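PDB 4IGB: LPXTG cell wall surface protein from Streptococcus gordonii, which is a surface protein probably anchored to the peptidoglycan by sortase and probably acts as an adhesin, represented here by its two N-terminal domains. Local coordinates for residues L297-A302 against Q310-K315; A316-P321 against I390-K395; Q338-R343 against Y394-N399; D411-L416 against A423-V428. One frame throughout, in Å; residues are numbered along the deposited sequence.

How the contacts relate
All four contacts lie in the second of the two domains, the adhesin-like N2 domain. From the N terminus, contact 1 closes first, as the hairpin of strands 296-304 and 311-318. The latter strand runs on into contact 2, whose 69-residue step brings strand 390-398 to its other edge. Contact 3 starts within that span, at 338-343, but ends beyond it on the same strand, sharing Y394 and K395. Contact 4 follows in series as the hairpin between 411-416 and 423-428. Its V414 on F318 of contact 2 and its V428 on Y314 of contact 1 join opposing layers, whereas N412 with Q338 of contact 3 and V428 with L297 link neighbouring strands.

Contact 1 (L297-A302 against Q310-K315); sequences LEVDPA and QDVTYK
Residues 297-300 and 311-315 run antiparallel, their axes 4.6 Å apart at closest approach and their directions 161° apart. V299 and Y314 form the central non-hydrogen-bonded pair, flanked by two hydrogen-bonded pairs, E298 with K315 and D300 with T313. Each flanking pair makes both of its N-H to O bonds; E298 N to K315 O measures 2.8 Å and T313 N to D300 O 2.9 Å. CA-H...O contacts fill in between, as where Y314 CA lies 3.3 Å from E298 O. This is a beta hairpin of the N2 domain, and strand 390-398 takes up the other edge of 311-315 through backbone bonds from V312 and Y314. The cis peptide bond before P301 comes where the regular pairing stops, and P301 CD rests 3.4 Å from D311 O. On the V299 and Y314 side, V299 projects CG2 away from its backbone N (CG1 at chi1 66°), which carries that methyl to 3.5 Å from Y314 CE1 and 3.6 Å from V312 CG1, the valine lying alongside the ring. On the other face, K315 passes E298 without a salt bridge, E298 OE2 standing 5.1 Å from K315 NZ; a water bridges E298 OE2 and K315 O.

Contact 2 (A316-P321 against I390-K395); sequences ATFKVP and IIITYK
F318, I390 and A316 lose the most surface to this contact, and all three stand on the same face of the sheet. F318 and I390 form one hydrogen-bonded antiparallel pair, with F318 N to I390 O at 2.9 Å and the return bond, I390 N to F318 O, at 3.1 Å. The carbonyl of I390 has a second neighbour: the F318 ring turns its edge to it, with CD2 3.3 Å from I390 O and the oxygen near the ring plane. With CG anti to the carbonyl carbon (chi1 -58°), F318 carries its ring diagonally over to I392 of the partner strand, and CE2 comes to 3.7 Å from I392 CD1; the two side chains cross at a slant. A316 repeats the pairing opposite I392, its N giving a nearly straight bond to I392 O (169° at the hydrogen). The small CB of A316 meets the edge of the Y394 ring, 4.2 Å from CE2. One face of that ring is overlaid near its rim by I392 CG2. T317 and I391, the non-hydrogen-bonded pair between these two, point together to the other face, where T317 CG2 lies 4.0 Å from I391 CG1. Segment 316-318 thus has strand 390-398 along one edge, while T317 bonds to V296 on the other. Strand 344-353 continues the sheet beyond 390-395. Over the buried face lie M336 of strand 334-339, touching F318, I390 and I392, and V414 and L416 of strand 409-418, which enclose F318 between the layers of what is probably a beta sandwich.

Contact 3 (Q338-R343 against Y394-N399); sequences QKFDER and YKTATN
The Y394 ring has the aliphatic part of Q338 over one face: Q338 CG sits 4.0 Å from the ring centroid and only 12° off the normal, a CH-pi contact centred on the ring. F340 addresses the same tyrosine with its edge, in an offset edge-to-face pair with centroids 5.7 Å apart and planes at 73°; F340 CZ reaches Y394 CD1 at 3.7 Å. One face of the F340 ring is in turn covered by T396 CG2, which lies 3.6 Å from F340 CE1, over the rim. The threonine can present this methyl because its OG1 stands between backbone N and carbonyl carbon (chi1 82°), where it bonds to V312 O, leaving CG2 directed at the ring. A bend at the second torsion keeps the Q338 amide over the Y394 ring, standing steeply to it, NE2 3.9 Å from Y394 CE2; OE1 accepts from N412 ND2. Farther along, the interaction becomes polar. N399 ND2 gives an almost linear bond to E342 O (3.1 Å), which lies in the amide plane of N399, and N399 N meets R343 O at 3.0 Å from above the carbonyl plane. The turn supplying those carbonyls is itself braced: D341 OD1 accepts from R343 N, an Asx turn, and R343 grips the D341 carboxylate side-on through NE and NH2. N399 ND2 also bonds D345, and R343 reaches S407 and K409. The two segments run in roughly the same direction on opposing layers: 394-398 is paired with strands 311-318 and 344-353, whereas 338-339 lies between strands 372-377 and 409-418.

Contact 4 (D411-L416 against A423-V428); sequences DNTVTL and APSNQV
S425 packs its CB against V414 CG1, a tight carbon pair at 3.4 Å, while its hydroxyl stands in for a backbone acceptor. With OG placed between its own N and carbonyl carbon (chi1 66°), the serine receives V414 N at 3.0 Å in a nearly straight bond (174°) and gives its proton to N426 O at 2.7 Å. S425 N completes the exchange by bonding V414 O at 2.8 Å. One serine thus grips both polar backbone atoms of V414 and also ties down the carbonyl that follows it. The two segments form a beta hairpin interrupted at this point. On the L416 side of the serine the pairing is regular antiparallel, L416 with A423 as a hydrogen-bonded pair and T415 with P424 as a non-hydrogen-bonded one. On the N412 side, N412 pairs with V428, and the register has shifted by one residue, so that the S425 side chain spans a break between two short pieces of sheet. V428 N to N412 O is 2.8 Å, and V428 CG2 lies 3.6 Å from N412 CB. T413 and Q427 meet roughly perpendicular, T413 OG1 3.8 Å from Q427 CB. At D411, OD1 has its partner in S429 OG, and the approach of Q427 OE1 to it brings two acceptors together rather than a bond. The inner face is covered by Y314 of strand 311-318, which touches N412 and V428, and by L297 of strand 296-304, which touches S425.

Contact 1 (L297-A302 against Q310-K315)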
loop_
_atom_site.group_PDB
_atom_site.type_symbol
_atom_site.label_atom_id
_atom_site.label_comp_id
_atom_site.label_asym_id
_atom_site.label_seq_id
_atom_site.Cartn_x
_atom_site.Cartn_y
_atom_site.Cartn_z
ATOM N N LEU C 297 -10.366 18.166 16.251
ATOM C CA LEU C 297 -11.753 18.536 16.462
ATOM C C LEU C 297 -11.929 19.088 17.863
ATOM O O LEU C 297 -11.442 18.503 18.831
ATOM C CB LEU C 297 -12.661 17.315 16.285
ATOM C CG LEU C 297 -14.184 17.485 16.396
ATOM C CD1 LEU C 297 -14.713 18.460 15.345
ATOM C CD2 LEU C 297 -14.889 16.133 16.246
ATOM N N GLU C 298 -12.641 20.205 17.961
ATOM C CA GLU C 298 -12.961 20.817 19.242
ATOM C C GLU C 298 -14.468 21.056 19.277
ATOM O O GLU C 298 -15.077 21.283 18.238
ATOM C CB GLU C 298 -12.229 22.154 19.391
ATOM C CG GLU C 298 -10.714 22.074 19.184
ATOM C CD GLU C 298 -10.058 23.449 19.127
ATOM O OE1 GLU C 298 -10.286 24.261 20.054
ATOM O OE2 GLU C 298 -9.326 23.722 18.148
ATOM N N VAL C 299 -15.067 20.981 20.461
ATOM C CA VAL C 299 -16.469 21.354 20.635
ATOM C C VAL C 299 -16.578 22.371 21.761
ATOM O O VAL C 299 -15.873 22.273 22.760
ATOM C CB VAL C 299 -17.385 20.143 20.933
ATOM C CG1 VAL C 299 -17.049 19.519 22.288
ATOM C CG2 VAL C 299 -18.853 20.572 20.916
ATOM N N ASP C 300 -17.457 23.353 21.584
ATOM C CA ASP C 300 -17.705 24.386 22.583
ATOM C C ASP C 300 -19.210 24.585 22.677
ATOM O O ASP C 300 -19.845 24.934 21.682
ATOM C CB ASP C 300 -17.034 25.698 22.170
ATOM C CG ASP C 300 -17.247 26.826 23.190
ATOM O OD1 ASP C 300 -17.604 26.541 24.354
ATOM O OD2 ASP C 300 -17.033 28.006 22.826
ATOM N N PRO C 301 -19.791 24.345 23.868
ATOM C CA PRO C 301 -19.134 23.932 25.116
ATOM C C PRO C 301 -19.027 22.410 25.244
ATOM O O PRO C 301 -19.676 21.685 24.486
ATOM C CB PRO C 301 -20.079 24.468 26.201
ATOM C CG PRO C 301 -21.351 24.939 25.467
ATOM C CD PRO C 301 -21.246 24.471 24.050
ATOM N N ALA C 302 -18.220 21.931 26.190
ATOM C CA ALA C 302 -18.047 20.488 26.373
ATOM C C ALA C 302 -19.016 19.956 27.415
ATOM O O ALA C 302 -18.983 18.772 27.769
ATOM C CB ALA C 302 -16.611 20.146 26.742
ATOM N N GLN C 310 -29.869 24.689 23.038
ATOM C CA GLN C 310 -28.529 25.076 23.504
ATOM C C GLN C 310 -27.544 25.026 22.345
ATOM O O GLN C 310 -27.445 24.008 21.668
ATOM C CB GLN C 310 -28.026 24.164 24.629
ATOM C CG GLN C 310 -28.928 24.084 25.849
ATOM C CD GLN C 310 -29.204 25.439 26.477
ATOM O OE1 GLN C 310 -28.284 26.170 26.855
ATOM N NE2 GLN C 310 -30.482 25.782 26.589
ATOM N N ASP C 311 -26.825 26.121 22.119
ATOM C CA ASP C 311 -25.831 26.182 21.047
ATOM C C ASP C 311 -24.694 25.192 21.273
ATOM O O ASP C 311 -24.216 25.028 22.393
ATOM C CB ASP C 311 -25.232 27.589 20.938
ATOM C CG ASP C 311 -26.177 28.591 20.289
ATOM O OD1 ASP C 311 -27.215 28.178 19.727
ATOM O OD2 ASP C 311 -25.861 29.800 20.324
ATOM N N VAL C 312 -24.262 24.545 20.196
ATOM C CA VAL C 312 -23.123 23.627 20.219
ATOM C C VAL C 312 -22.299 23.840 18.954
ATOM O O VAL C 312 -22.772 23.633 17.832
ATOM C CB VAL C 312 -23.574 22.168 20.296
ATOM C CG1 VAL C 312 -22.355 21.229 20.286
ATOM C CG2 VAL C 312 -24.430 21.940 21.544
ATOM N N THR C 313 -21.066 24.280 19.132
ATOM C CA THR C 313 -20.241 24.643 17.996
ATOM C C THR C 313 -19.038 23.724 17.890
ATOM O O THR C 313 -18.324 23.508 18.867
ATOM C CB THR C 313 -19.753 26.076 18.132
ATOM O OG1 THR C 313 -20.882 26.939 18.307
ATOM C CG2 THR C 313 -18.964 26.492 16.900
ATOM N N TYR C 314 -18.823 23.185 16.699
ATOM C CA TYR C 314 -17.696 22.303 16.452
ATOM C C TYR C 314 -16.701 23.012 15.559
ATOM O O TYR C 314 -17.067 23.570 14.529
ATOM C CB TYR C 314 -18.152 21.025 15.760
ATOM C CG TYR C 314 -19.087 20.151 16.565
ATOM C CD1 TYR C 314 -18.591 19.229 17.473
ATOM C CD2 TYR C 314 -20.468 20.230 16.401
ATOM C CE1 TYR C 314 -19.433 18.416 18.205
ATOM C CE2 TYR C 314 -21.325 19.411 17.126
ATOM C CZ TYR C 314 -20.797 18.509 18.029
ATOM O OH TYR C 314 -21.622 17.687 18.754
ATOM N N LYS C 315 -15.437 22.983 15.955
ATOM C CA LYS C 315 -14.372 23.558 15.157
ATOM C C LYS C 315 -13.366 22.473 14.789
ATOM O O LYS C 315 -12.745 21.865 15.657
ATOM C CB LYS C 315 -13.690 24.683 15.929
ATOM C CG LYS C 315 -12.416 25.191 15.299
ATOM C CD LYS C 315 -11.990 26.458 15.988
ATOM C CE LYS C 315 -10.620 26.910 15.548
ATOM N NZ LYS C 315 -10.357 28.288 16.044
HETATM O O HOH W 1 -10.093 22.651 15.592
#

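Contact 2 (A316-P321 against I390-K395)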
loop_
_atom_site.group_PDB
_atom_site.type_symbol
_atom_site.label_atom_id
_atom_site.label_comp_id
_atom_site.label_asym_id
_atom_site.label_seq_id
_atom_site.Cartn_x
_atom_site.Cartn_y
_atom_site.Cartn_z
ATOM N N ALA C 316 -13.219 22.239 13.493
ATOM C CA ALA C 316 -12.401 21.152 12.995
ATOM C C ALA C 316 -11.270 21.694 12.145
ATOM O O ALA C 316 -11.498 22.366 11.144
ATOM C CB ALA C 316 -13.256 20.182 12.174
ATOM N N THR C 317 -10.047 21.372 12.536
ATOM C CA THR C 317 -8.875 21.824 11.820
ATOM C C THR C 317 -8.312 20.658 11.035
ATOM O O THR C 317 -8.007 19.614 11.602
ATOM C CB THR C 317 -7.815 22.345 12.793
ATOM O OG1 THR C 317 -8.390 23.375 13.605
ATOM C CG2 THR C 317 -6.614 22.908 12.029
ATOM N N PHE C 318 -8.209 20.837 9.723
ATOM C CA PHE C 318 -7.711 19.801 8.827
ATOM C C PHE C 318 -6.352 20.232 8.269
ATOM O O PHE C 318 -6.249 21.259 7.619
ATOM C CB PHE C 318 -8.698 19.565 7.666
ATOM C CG PHE C 318 -10.088 19.160 8.106
ATOM C CD1 PHE C 318 -10.411 17.822 8.298
ATOM C CD2 PHE C 318 -11.073 20.118 8.323
ATOM C CE1 PHE C 318 -11.679 17.443 8.709
ATOM C CE2 PHE C 318 -12.353 19.749 8.738
ATOM C CZ PHE C 318 -12.656 18.411 8.924
ATOM N N LYS C 319 -5.303 19.465 8.532
ATOM C CA LYS C 319 -4.050 19.722 7.836
ATOM C C LYS C 319 -3.966 18.834 6.607
ATOM O O LYS C 319 -4.041 17.605 6.704
ATOM C CB LYS C 319 -2.831 19.534 8.744
ATOM C CG LYS C 319 -2.608 20.698 9.702
ATOM C CD LYS C 319 -1.174 20.726 10.239
ATOM C CE LYS C 319 -0.927 21.953 11.115
ATOM N NZ LYS C 319 -1.949 22.096 12.203
ATOM N N VAL C 320 -3.840 19.470 5.448
ATOM C CA VAL C 320 -3.734 18.751 4.189
ATOM C C VAL C 320 -2.367 18.063 4.114
ATOM O O VAL C 320 -1.331 18.682 4.378
ATOM C CB VAL C 320 -3.964 19.697 2.994
ATOM C CG1 VAL C 320 -3.128 20.945 3.156
ATOM C CG2 VAL C 320 -3.660 19.000 1.672
ATOM N N PRO C 321 -2.364 16.766 3.795
ATOM C CA PRO C 321 -1.110 16.011 3.731
ATOM C C PRO C 321 -0.165 16.585 2.669
ATOM O O PRO C 321 -0.624 17.053 1.629
ATOM C CB PRO C 321 -1.567 14.601 3.343
ATOM C CG PRO C 321 -3.011 14.543 3.731
ATOM C CD PRO C 321 -3.544 15.917 3.572
ATOM N N ILE C 390 -7.275 23.955 6.576
ATOM C CA ILE C 390 -8.659 24.308 6.329
ATOM C C ILE C 390 -9.441 24.120 7.627
ATOM O O ILE C 390 -9.440 23.039 8.215
ATOM C CB ILE C 390 -9.247 23.435 5.224
ATOM C CG1 ILE C 390 -8.539 23.747 3.900
ATOM C CG2 ILE C 390 -10.750 23.648 5.125
ATOM C CD1 ILE C 390 -8.843 22.764 2.770
ATOM N N ILE C 391 -10.085 25.184 8.091
ATOM C CA ILE C 391 -10.758 25.141 9.371
ATOM C C ILE C 391 -12.253 25.307 9.176
ATOM O O ILE C 391 -12.716 26.332 8.686
ATOM C CB ILE C 391 -10.208 26.223 10.323
ATOM C CG1 ILE C 391 -8.708 25.999 10.538
ATOM C CG2 ILE C 391 -10.973 26.212 11.643
ATOM C CD1 ILE C 391 -8.020 27.087 11.325
ATOM N N ILE C 392 -13.007 24.279 9.539
ATOM C CA ILE C 392 -14.452 24.317 9.372
ATOM C C ILE C 392 -15.121 24.467 10.716
ATOM O O ILE C 392 -14.843 23.706 11.642
ATOM C CB ILE C 392 -14.992 23.046 8.684
ATOM C CG1 ILE C 392 -14.294 22.816 7.345
ATOM C CG2 ILE C 392 -16.507 23.153 8.472
ATOM C CD1 ILE C 392 -14.811 21.608 6.605
ATOM N N THR C 393 -16.005 25.455 10.818
ATOM C CA THR C 393 -16.724 25.711 12.052
ATOM C C THR C 393 -18.212 25.460 11.846
ATOM O O THR C 393 -18.854 26.129 11.047
ATOM C CB THR C 393 -16.476 27.143 12.536
ATOM O OG1 THR C 393 -15.081 27.296 12.846
ATOM C CG2 THR C 393 -17.302 27.445 13.776
ATOM N N TYR C 394 -18.740 24.468 12.557
ATOM C CA TYR C 394 -20.118 24.042 12.397
ATOM C C TYR C 394 -20.982 24.568 13.534
ATOM O O TYR C 394 -20.719 24.283 14.700
ATOM C CB TYR C 394 -20.211 22.514 12.422
ATOM C CG TYR C 394 -19.323 21.773 11.441
ATOM C CD1 TYR C 394 -19.785 21.441 10.172
ATOM C CD2 TYR C 394 -18.046 21.362 11.800
ATOM C CE1 TYR C 394 -19.005 20.741 9.289
ATOM C CE2 TYR C 394 -17.244 20.653 10.913
ATOM C CZ TYR C 394 -17.723 20.352 9.656
ATOM O OH TYR C 394 -16.933 19.652 8.760
ATOM N N LYS C 395 -22.031 25.308 13.206
ATOM C CA LYS C 395 -22.973 25.742 14.233
ATOM C C LYS C 395 -24.147 24.791 14.304
ATOM O O LYS C 395 -24.782 24.479 13.295
ATOM C CB LYS C 395 -23.463 27.165 13.969
ATOM C CG LYS C 395 -22.386 28.217 14.140
ATOM C CD LYS C 395 -22.851 29.562 13.615
ATOM C CE LYS C 395 -21.821 30.658 13.873
ATOM N NZ LYS C 395 -21.698 30.970 15.326
#

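Contact 3 (Q338-R343 against Y394-N399)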
loop_
_atom_site.group_PDB
_atom_site.type_symbol
_atom_site.label_atom_id
_atom_site.label_comp_id
_atom_site.label_asym_id
_atom_site.label_seq_id
_atom_site.Cartn_x
_atom_site.Cartn_y
_atom_site.Cartn_z
ATOM N N GLN C 338 -18.986 15.222 8.236
ATOM C CA GLN C 338 -19.440 15.428 9.594
ATOM C C GLN C 338 -20.780 14.686 9.709
ATOM O O GLN C 338 -21.520 14.598 8.729
ATOM C CB GLN C 338 -19.562 16.946 9.817
ATOM C CG GLN C 338 -20.067 17.445 11.151
ATOM C CD GLN C 338 -19.374 16.852 12.364
ATOM O OE1 GLN C 338 -19.540 15.672 12.671
ATOM N NE2 GLN C 338 -18.634 17.685 13.092
ATOM N N LYS C 339 -21.058 14.089 10.866
ATOM C CA LYS C 339 -22.392 13.550 11.144
ATOM C C LYS C 339 -22.778 13.965 12.542
ATOM O O LYS C 339 -22.017 13.775 13.487
ATOM C CB LYS C 339 -22.454 12.024 11.007
ATOM C CG LYS C 339 -21.298 11.428 10.239
ATOM C CD LYS C 339 -21.609 10.037 9.721
ATOM C CE LYS C 339 -20.475 9.524 8.842
ATOM N NZ LYS C 339 -20.802 8.221 8.177
ATOM N N PHE C 340 -23.950 14.564 12.673
ATOM C CA PHE C 340 -24.334 15.126 13.949
ATOM C C PHE C 340 -25.289 14.208 14.679
ATOM O O PHE C 340 -26.180 13.613 14.075
ATOM C CB PHE C 340 -24.968 16.504 13.765
ATOM C CG PHE C 340 -24.041 17.525 13.149
ATOM C CD1 PHE C 340 -22.978 18.047 13.876
ATOM C CD2 PHE C 340 -24.243 17.966 11.856
ATOM C CE1 PHE C 340 -22.118 19.004 13.306
ATOM C CE2 PHE C 340 -23.392 18.914 11.277
ATOM C CZ PHE C 340 -22.329 19.434 12.004
ATOM N N ASP C 341 -25.088 14.100 15.986
ATOM C CA ASP C 341 -26.009 13.400 16.866
ATOM C C ASP C 341 -27.451 13.859 16.589
ATOM O O ASP C 341 -27.695 15.051 16.399
ATOM C CB ASP C 341 -25.638 13.714 18.306
ATOM C CG ASP C 341 -26.425 12.904 19.298
ATOM O OD1 ASP C 341 -27.632 13.184 19.485
ATOM O OD2 ASP C 341 -25.828 11.991 19.897
ATOM N N GLU C 342 -28.396 12.917 16.581
ATOM C CA GLU C 342 -29.780 13.219 16.202
ATOM C C GLU C 342 -30.376 14.308 17.088
ATOM O O GLU C 342 -31.360 14.952 16.720
ATOM C CB GLU C 342 -30.651 11.962 16.263
ATOM C CG GLU C 342 -30.857 11.434 17.681
ATOM C CD GLU C 342 -31.660 10.130 17.732
ATOM O OE1 GLU C 342 -32.163 9.681 16.673
ATOM O OE2 GLU C 342 -31.785 9.553 18.840
ATOM N N ARG C 343 -29.769 14.522 18.250
ATOM C CA ARG C 343 -30.285 15.498 19.198
ATOM C C ARG C 343 -29.818 16.905 18.877
ATOM O O ARG C 343 -30.054 17.841 19.639
ATOM C CB ARG C 343 -29.920 15.099 20.632
ATOM C CG ARG C 343 -30.601 13.806 21.095
ATOM C CD ARG C 343 -29.995 13.285 22.394
ATOM N NE ARG C 343 -28.725 12.598 22.169
ATOM C CZ ARG C 343 -27.884 12.235 23.134
ATOM N NH1 ARG C 343 -28.163 12.497 24.403
ATOM N NH2 ARG C 343 -26.756 11.610 22.828
ATOM N N TYR C 394 -18.740 24.468 12.557
ATOM C CA TYR C 394 -20.118 24.042 12.397
ATOM C C TYR C 394 -20.982 24.568 13.534
ATOM O O TYR C 394 -20.719 24.283 14.700
ATOM C CB TYR C 394 -20.211 22.514 12.422
ATOM C CG TYR C 394 -19.323 21.773 11.441
ATOM C CD1 TYR C 394 -19.785 21.441 10.172
ATOM C CD2 TYR C 394 -18.046 21.362 11.800
ATOM C CE1 TYR C 394 -19.005 20.741 9.289
ATOM C CE2 TYR C 394 -17.244 20.653 10.913
ATOM C CZ TYR C 394 -17.723 20.352 9.656
ATOM O OH TYR C 394 -16.933 19.652 8.760
ATOM N N LYS C 395 -22.031 25.308 13.206
ATOM C CA LYS C 395 -22.973 25.742 14.233
ATOM C C LYS C 395 -24.147 24.791 14.304
ATOM O O LYS C 395 -24.782 24.479 13.295
ATOM C CB LYS C 395 -23.463 27.165 13.969
ATOM C CG LYS C 395 -22.386 28.217 14.140
ATOM C CD LYS C 395 -22.851 29.562 13.615
ATOM C CE LYS C 395 -21.821 30.658 13.873
ATOM N NZ LYS C 395 -21.698 30.970 15.326
ATOM N N THR C 396 -24.436 24.316 15.504
ATOM C CA THR C 396 -25.599 23.489 15.712
ATOM C C THR C 396 -26.265 23.965 16.993
ATOM O O THR C 396 -25.724 24.811 17.705
ATOM C CB THR C 396 -25.235 21.997 15.848
ATOM O OG1 THR C 396 -24.820 21.727 17.192
ATOM C CG2 THR C 396 -24.111 21.604 14.871
ATOM N N ALA C 397 -27.442 23.430 17.283
ATOM C CA ALA C 397 -28.100 23.729 18.536
ATOM C C ALA C 397 -28.913 22.508 18.892
ATOM O O ALA C 397 -29.407 21.828 18.002
ATOM C CB ALA C 397 -28.980 24.966 18.398
ATOM N N THR C 398 -29.010 22.193 20.183
ATOM C CA THR C 398 -29.799 21.047 20.612
ATOM C C THR C 398 -31.253 21.226 20.202
ATOM O O THR C 398 -31.736 22.354 20.074
ATOM C CB THR C 398 -29.781 20.858 22.136
ATOM O OG1 THR C 398 -30.094 22.101 22.777
ATOM C CG2 THR C 398 -28.424 20.360 22.606
ATOM N N ASN C 399 -31.940 20.106 20.000
ATOM C CA ASN C 399 -33.381 20.120 19.788
ATOM C C ASN C 399 -34.081 19.450 20.971
ATOM O O ASN C 399 -33.414 18.987 21.900
ATOM C CB ASN C 399 -33.742 19.448 18.463
ATOM C CG ASN C 399 -33.177 18.045 18.345
ATOM O OD1 ASN C 399 -33.242 17.255 19.283
ATOM N ND2 ASN C 399 -32.609 17.736 17.187
#

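Contact 4 (D411-L416 against A423-V428)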
loop_
_atom_site.group_PDB
_atom_site.type_symbol
_atom_site.label_atom_id
_atom_site.label_comp_id
_atom_site.label_asym_id
_atom_site.label_seq_id
_atom_site.Cartn_x
_atom_site.Cartn_y
_atom_site.Cartn_z
ATOM N N ASP C 411 -21.499 12.763 21.564
ATOM C CA ASP C 411 -20.202 12.541 20.941
ATOM C C ASP C 411 -20.176 13.095 19.529
ATOM O O ASP C 411 -21.221 13.238 18.881
ATOM C CB ASP C 411 -19.885 11.048 20.886
ATOM C CG ASP C 411 -19.665 10.458 22.256
ATOM O OD1 ASP C 411 -19.233 11.212 23.150
ATOM O OD2 ASP C 411 -19.928 9.252 22.437
ATOM N N ASN C 412 -18.973 13.400 19.059
ATOM C CA ASN C 412 -18.781 13.838 17.689
ATOM C C ASN C 412 -17.387 13.488 17.188
ATOM O O ASN C 412 -16.421 13.514 17.958
ATOM C CB ASN C 412 -19.007 15.345 17.567
ATOM C CG ASN C 412 -19.044 15.809 16.127
ATOM O OD1 ASN C 412 -18.173 16.557 15.674
ATOM N ND2 ASN C 412 -20.062 15.362 15.391
ATOM N N THR C 413 -17.310 13.165 15.900
ATOM C CA THR C 413 -16.060 12.889 15.189
ATOM C C THR C 413 -16.249 13.369 13.753
ATOM O O THR C 413 -17.352 13.296 13.219
ATOM C CB THR C 413 -15.771 11.369 15.132
ATOM O OG1 THR C 413 -15.620 10.856 16.458
ATOM C CG2 THR C 413 -14.501 11.097 14.349
ATOM N N VAL C 414 -15.194 13.866 13.123
ATOM C CA VAL C 414 -15.278 14.260 11.717
ATOM C C VAL C 414 -14.258 13.457 10.907
ATOM O O VAL C 414 -13.298 12.942 11.476
ATOM C CB VAL C 414 -15.079 15.794 11.551
ATOM C CG1 VAL C 414 -13.674 16.224 11.988
ATOM C CG2 VAL C 414 -15.329 16.206 10.132
ATOM N N THR C 415 -14.470 13.310 9.600
ATOM C CA THR C 415 -13.542 12.535 8.772
ATOM C C THR C 415 -13.085 13.324 7.551
ATOM O O THR C 415 -13.900 13.907 6.820
ATOM C CB THR C 415 -14.153 11.191 8.293
ATOM O OG1 THR C 415 -14.492 10.388 9.420
ATOM C CG2 THR C 415 -13.167 10.406 7.416
ATOM N N LEU C 416 -11.778 13.324 7.335
ATOM C CA LEU C 416 -11.165 13.954 6.170
ATOM C C LEU C 416 -10.957 12.928 5.079
ATOM O O LEU C 416 -10.452 11.832 5.330
ATOM C CB LEU C 416 -9.808 14.566 6.552
ATOM C CG LEU C 416 -8.886 15.080 5.438
ATOM C CD1 LEU C 416 -9.486 16.270 4.677
ATOM C CD2 LEU C 416 -7.504 15.446 6.032
ATOM N N ALA C 423 -9.153 9.833 7.064
ATOM C CA ALA C 423 -8.572 9.925 8.388
ATOM C C ALA C 423 -9.594 10.569 9.300
ATOM O O ALA C 423 -10.001 11.708 9.070
ATOM C CB ALA C 423 -7.304 10.776 8.353
ATOM N N PRO C 424 -10.011 9.846 10.344
ATOM C CA PRO C 424 -10.875 10.443 11.364
ATOM C C PRO C 424 -10.128 11.480 12.219
ATOM O O PRO C 424 -8.906 11.413 12.371
ATOM C CB PRO C 424 -11.282 9.235 12.212
ATOM C CG PRO C 424 -10.150 8.264 12.043
ATOM C CD PRO C 424 -9.694 8.435 10.630
ATOM N N SER C 425 -10.866 12.445 12.752
ATOM C CA SER C 425 -10.343 13.380 13.727
ATOM C C SER C 425 -10.314 12.649 15.060
ATOM O O SER C 425 -10.734 11.502 15.150
ATOM C CB SER C 425 -11.282 14.582 13.851
ATOM O OG SER C 425 -12.537 14.177 14.403
ATOM N N ASN C 426 -9.828 13.310 16.099
ATOM C CA ASN C 426 -10.047 12.799 17.438
ATOM C C ASN C 426 -11.549 12.872 17.706
ATOM O O ASN C 426 -12.272 13.595 17.018
ATOM C CB ASN C 426 -9.307 13.656 18.451
ATOM C CG ASN C 426 -9.767 15.095 18.431
ATOM O OD1 ASN C 426 -10.515 15.535 19.309
ATOM N ND2 ASN C 426 -9.336 15.837 17.423
ATOM N N GLN C 427 -12.020 12.125 18.692
ATOM C CA GLN C 427 -13.389 12.274 19.150
ATOM C C GLN C 427 -13.502 13.477 20.087
ATOM O O GLN C 427 -12.544 13.823 20.773
ATOM C CB GLN C 427 -13.848 11.007 19.870
ATOM C CG GLN C 427 -15.283 11.061 20.338
ATOM C CD GLN C 427 -15.413 11.059 21.848
ATOM O OE1 GLN C 427 -16.063 10.179 22.426
ATOM N NE2 GLN C 427 -14.801 12.050 22.501
ATOM N N VAL C 428 -14.670 14.115 20.100
ATOM C CA VAL C 428 -15.006 15.086 21.132
ATOM C C VAL C 428 -16.324 14.694 21.804
ATOM O O VAL C 428 -17.033 13.812 21.335
ATOM C CB VAL C 428 -15.126 16.518 20.584
ATOM C CG1 VAL C 428 -13.761 17.041 20.149
ATOM C CG2 VAL C 428 -16.162 16.586 19.449
#